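Side-chain contacts in aldehyde dehydrogenase 12 (Zea mays, PDB 6D97), which catalyses the NAD+-dependent oxidation of L-glutamate gamma-semialdehyde to glutamate, the last step of proline catabolism in plants: residues V126-A131 against K140-A145; N199-I204 against S225-V230. All coordinates share one frame; numbering follows the deposited sequence.

Interaction 1: V126-A131 against K140-A145; sequences VLDFFA and KSYQQA
Ala-131 and Tyr-142 carry most of this contact, a helix-loop-helix junction in which helix 124-137 meets the first turn of helix 142-157 after a short connection. The tyrosine ring reaches back along the earlier helix: with CG anti to the backbone N (chi1 -179°), CE1 comes obliquely to Ala-131 CB at 3.9 Å. Beyond it the hydroxyl meets Asp-128, one turn back from Ala-131. Tyr-142 OH donates to Asp-128 OD1 over a very short 2.5 Å, the oxygen lying at the ring edge near its plane while the carboxylate is turned 49° from the ring. OD2 of the same carboxylate forms a salt bridge with Lys-132, so the aspartate is held at both oxygens. A phenylalanine in place of Tyr-142 would keep the ring beside Ala-131 but would probably leave Asp-128 OD1 without its hydroxyl donor. Deeper in the junction the helices meet through alanines, whose small side chains let the backbones come close: Ala-131 and Ala-145 have CA atoms 4.7 Å apart. Ser-141 is the N-cap of the second helix, its OG accepting from Gln-144 N. Where the two alanines meet, Ala-145 CB rests 3.2 Å from Ala-131 O.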
# COMPACT_ATOMS: atom_id res chain seq x y z
N VAL A 126 -23.13 20.46 21.65
CA VAL A 126 -21.83 20.96 21.22
C VAL A 126 -21.81 21.21 19.72
O VAL A 126 -21.23 22.19 19.25
CB VAL A 126 -20.72 19.98 21.66
CG1 VAL A 126 -19.35 20.52 21.25
CG2 VAL A 126 -20.79 19.74 23.16
N LEU A 127 -22.44 20.31 18.95
CA LEU A 127 -22.65 20.56 17.53
C LEU A 127 -23.33 21.90 17.31
O LEU A 127 -22.86 22.74 16.53
CB LEU A 127 -23.50 19.44 16.92
CG LEU A 127 -22.96 18.05 16.57
CD1 LEU A 127 -24.10 17.10 16.32
CD2 LEU A 127 -22.05 18.12 15.36
N ASP A 128 -24.44 22.12 18.01
CA ASP A 128 -25.19 23.36 17.84
C ASP A 128 -24.37 24.57 18.27
O ASP A 128 -24.40 25.62 17.62
CB ASP A 128 -26.49 23.27 18.63
CG ASP A 128 -27.35 24.50 18.48
OD1 ASP A 128 -27.87 24.73 17.37
OD2 ASP A 128 -27.49 25.25 19.47
N PHE A 129 -23.61 24.43 19.37
CA PHE A 129 -22.75 25.52 19.83
C PHE A 129 -21.78 25.95 18.73
O PHE A 129 -21.68 27.14 18.41
CB PHE A 129 -21.99 25.07 21.08
CG PHE A 129 -20.88 26.00 21.48
CD1 PHE A 129 -21.13 27.09 22.29
CD2 PHE A 129 -19.58 25.76 21.06
CE1 PHE A 129 -20.11 27.94 22.67
CE2 PHE A 129 -18.55 26.61 21.44
CZ PHE A 129 -18.82 27.70 22.24
N PHE A 130 -21.07 24.99 18.14
CA PHE A 130 -20.07 25.34 17.13
C PHE A 130 -20.73 25.82 15.84
O PHE A 130 -20.22 26.73 15.19
CB PHE A 130 -19.16 24.14 16.87
CG PHE A 130 -17.99 24.07 17.81
CD1 PHE A 130 -16.95 24.98 17.71
CD2 PHE A 130 -17.93 23.10 18.80
CE1 PHE A 130 -15.87 24.92 18.57
CE2 PHE A 130 -16.86 23.03 19.66
CZ PHE A 130 -15.83 23.95 19.55
N ALA A 131 -21.86 25.22 15.46
CA ALA A 131 -22.56 25.68 14.27
C ALA A 131 -23.02 27.12 14.42
O ALA A 131 -22.87 27.93 13.50
CB ALA A 131 -23.75 24.77 13.98
N LYS A 140 -23.24 32.01 7.28
CA LYS A 140 -23.71 30.98 6.37
C LYS A 140 -24.92 30.33 7.02
O LYS A 140 -25.19 30.55 8.21
CB LYS A 140 -22.61 29.95 6.08
CG LYS A 140 -22.12 29.24 7.32
CD LYS A 140 -21.03 28.23 7.00
CE LYS A 140 -19.69 28.91 6.77
NZ LYS A 140 -18.58 27.93 6.56
N SER A 141 -25.65 29.54 6.25
CA SER A 141 -26.85 28.91 6.79
C SER A 141 -26.48 27.95 7.92
O SER A 141 -25.34 27.51 8.05
CB SER A 141 -27.61 28.17 5.69
OG SER A 141 -26.99 26.94 5.37
N TYR A 142 -27.48 27.65 8.76
CA TYR A 142 -27.24 26.77 9.90
C TYR A 142 -26.78 25.39 9.46
O TYR A 142 -25.92 24.78 10.10
CB TYR A 142 -28.49 26.66 10.76
CG TYR A 142 -28.32 25.78 11.98
CD1 TYR A 142 -27.71 26.27 13.13
CD2 TYR A 142 -28.76 24.46 11.99
CE1 TYR A 142 -27.54 25.47 14.25
CE2 TYR A 142 -28.60 23.66 13.10
CZ TYR A 142 -28.00 24.17 14.23
OH TYR A 142 -27.84 23.36 15.33
N GLN A 143 -27.34 24.88 8.36
CA GLN A 143 -26.96 23.55 7.90
C GLN A 143 -25.55 23.54 7.33
O GLN A 143 -24.81 22.56 7.50
CB GLN A 143 -27.97 23.04 6.87
CG GLN A 143 -29.31 22.64 7.47
CD GLN A 143 -30.26 22.03 6.45
OE1 GLN A 143 -31.34 22.56 6.20
NE2 GLN A 143 -29.85 20.91 5.87
N GLN A 144 -25.15 24.62 6.65
CA GLN A 144 -23.78 24.71 6.16
C GLN A 144 -22.79 24.77 7.32
O GLN A 144 -21.74 24.12 7.28
CB GLN A 144 -23.61 25.94 5.27
CG GLN A 144 -24.29 25.83 3.92
CD GLN A 144 -23.60 24.86 2.99
OE1 GLN A 144 -22.38 24.70 3.03
NE2 GLN A 144 -24.37 24.19 2.14
N ALA A 145 -23.11 25.54 8.37
CA ALA A 145 -22.26 25.59 9.55
C ALA A 145 -22.24 24.25 10.27
O ALA A 145 -21.19 23.83 10.79
CB ALA A 145 -22.73 26.70 10.50

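Interaction 2: N199-I204 against S225-V230; sequences NFPLEI and SKVSIV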
# COMPACT_ATOMS: atom_id res chain seq x y z
N ASN A 199 -13.35 31.55 5.88
CA ASN A 199 -14.62 31.00 5.44
C ASN A 199 -14.96 29.67 6.10
O ASN A 199 -16.15 29.34 6.23
CB ASN A 199 -14.63 30.86 3.91
CG ASN A 199 -13.53 29.98 3.39
OD1 ASN A 199 -12.43 29.93 3.95
ND2 ASN A 199 -13.81 29.26 2.31
N PHE A 200 -13.97 28.89 6.54
CA PHE A 200 -14.21 27.67 7.30
C PHE A 200 -13.48 27.79 8.63
O PHE A 200 -12.34 27.32 8.78
CB PHE A 200 -13.77 26.43 6.52
CG PHE A 200 -14.65 26.11 5.34
CD1 PHE A 200 -15.85 25.44 5.51
CD2 PHE A 200 -14.28 26.50 4.06
CE1 PHE A 200 -16.66 25.15 4.43
CE2 PHE A 200 -15.09 26.21 2.97
CZ PHE A 200 -16.28 25.54 3.16
N PRO A 201 -14.11 28.40 9.64
CA PRO A 201 -13.39 28.71 10.89
C PRO A 201 -13.05 27.48 11.73
O PRO A 201 -12.28 27.61 12.69
CB PRO A 201 -14.36 29.63 11.64
CG PRO A 201 -15.38 30.06 10.62
CD PRO A 201 -15.48 28.93 9.65
N LEU A 202 -13.61 26.31 11.42
CA LEU A 202 -13.35 25.11 12.20
C LEU A 202 -12.70 24.00 11.37
O LEU A 202 -11.65 23.48 11.76
CB LEU A 202 -14.65 24.59 12.82
CG LEU A 202 -14.52 23.29 13.62
CD1 LEU A 202 -13.74 23.55 14.91
CD2 LEU A 202 -15.88 22.70 13.93
N GLU A 203 -13.30 23.65 10.23
CA GLU A 203 -12.92 22.44 9.51
C GLU A 203 -11.47 22.49 9.04
O GLU A 203 -10.71 21.55 9.27
CB GLU A 203 -13.86 22.23 8.32
CG GLU A 203 -13.56 21.00 7.49
CD GLU A 203 -14.51 20.87 6.31
OE1 GLU A 203 -15.62 21.42 6.38
OE2 GLU A 203 -14.14 20.21 5.32
N ILE A 204 -11.08 23.57 8.38
CA ILE A 204 -9.73 23.66 7.81
C ILE A 204 -8.69 23.71 8.92
O ILE A 204 -7.78 22.86 8.93
CB ILE A 204 -9.60 24.87 6.87
CG1 ILE A 204 -10.51 24.71 5.65
CG2 ILE A 204 -8.15 25.05 6.45
CD1 ILE A 204 -10.53 25.92 4.75
N SER A 225 -8.41 36.59 12.05
CA SER A 225 -8.91 37.14 13.31
C SER A 225 -10.41 37.35 13.28
O SER A 225 -11.05 37.40 14.33
CB SER A 225 -8.21 38.46 13.63
OG SER A 225 -6.83 38.26 13.90
N LYS A 226 -10.99 37.48 12.08
CA LYS A 226 -12.44 37.65 11.99
C LYS A 226 -13.19 36.46 12.57
O LYS A 226 -14.30 36.63 13.09
CB LYS A 226 -12.85 37.87 10.53
CG LYS A 226 -12.56 39.26 9.99
CD LYS A 226 -13.16 39.44 8.60
CE LYS A 226 -12.10 39.83 7.58
NZ LYS A 226 -11.09 38.75 7.37
N VAL A 227 -12.62 35.26 12.49
CA VAL A 227 -13.32 34.04 12.88
C VAL A 227 -12.55 33.19 13.87
O VAL A 227 -13.02 32.10 14.22
CB VAL A 227 -13.68 33.20 11.64
CG1 VAL A 227 -14.46 34.03 10.64
CG2 VAL A 227 -12.42 32.64 11.01
N SER A 228 -11.39 33.64 14.35
CA SER A 228 -10.53 32.80 15.17
C SER A 228 -11.18 32.40 16.49
O SER A 228 -10.61 31.57 17.20
CB SER A 228 -9.20 33.49 15.44
OG SER A 228 -9.38 34.72 16.13
N ILE A 229 -12.32 32.99 16.84
CA ILE A 229 -13.01 32.63 18.07
C ILE A 229 -13.40 31.16 18.05
O ILE A 229 -13.43 30.50 19.09
CB ILE A 229 -14.23 33.54 18.31
CG1 ILE A 229 -14.74 33.40 19.74
CG2 ILE A 229 -15.35 33.24 17.31
CD1 ILE A 229 -15.67 34.53 20.18
N VAL A 230 -13.67 30.62 16.86
CA VAL A 230 -14.15 29.25 16.75
C VAL A 230 -13.05 28.27 17.16
O VAL A 230 -13.24 27.42 18.04
CB VAL A 230 -14.64 28.96 15.32
CG1 VAL A 230 -15.02 27.50 15.18
CG2 VAL A 230 -15.82 29.86 14.99
O HOH W 1 -11.49 29.71 14.18
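Pro-201 is the bump here, and Val-227 and Val-230 form the hollow it fills. Both segments follow neighbouring parallel strands of the Rossmann-type sheet, 191-196 and 218-223, and run into the helices 203-214 and 229-240, so this is a meeting of two strand-to-helix loops. The proline ring comes in crosswise to Val-227, with Pro-201 CG 3.7 Å from Val-227 CB. Pro-201 CB lies 3.6 Å from Val-227 CG2 and 3.7 Å from Val-230 CG2, so it sits against one methyl branch of each valine. The other branch of Val-230, CG1, stands anti to the backbone N (chi1 175°), which carries it past the proline to lie 3.8 Å from Leu-202 CB; these two side chains also cross at about a right angle. Val-137 of helix 124-137 packs on both valines and adds to the apolar cluster.

Beside this packing, a water donates to Pro-201 O (2.7 Å) and to Val-227 O (2.8 Å). Val-227 O receives a second bond, from Val-230 N three residues on. Since the two loop carbonyls are both acceptors, they could not pair directly; the water supplies a proton to each, and a buried, otherwise apolar contact gains a polar link.

How the interactions relate
Interaction 1 and interaction 2 lie 12 Å apart, centre to centre, and join directly through Lys-140: its NZ lies 2.8 Å from Asn-199 O, a probable hydrogen bond. A second link is packing, where Phe-130 CE1 comes 3.7 Å from Val-230 O. Glu-148, from helix 142-157, ties the two together again, forming a salt bridge with Lys-140 and accepting from the backbone N of Leu-202 and of Glu-203. The cofactor lies on the side of interaction 2: the side chain of Val-227 is about 8 Å from the bound NAD and about 7 Å from that of Thr-196, which binds it. Interaction 1 sits farther out, away from the known sites.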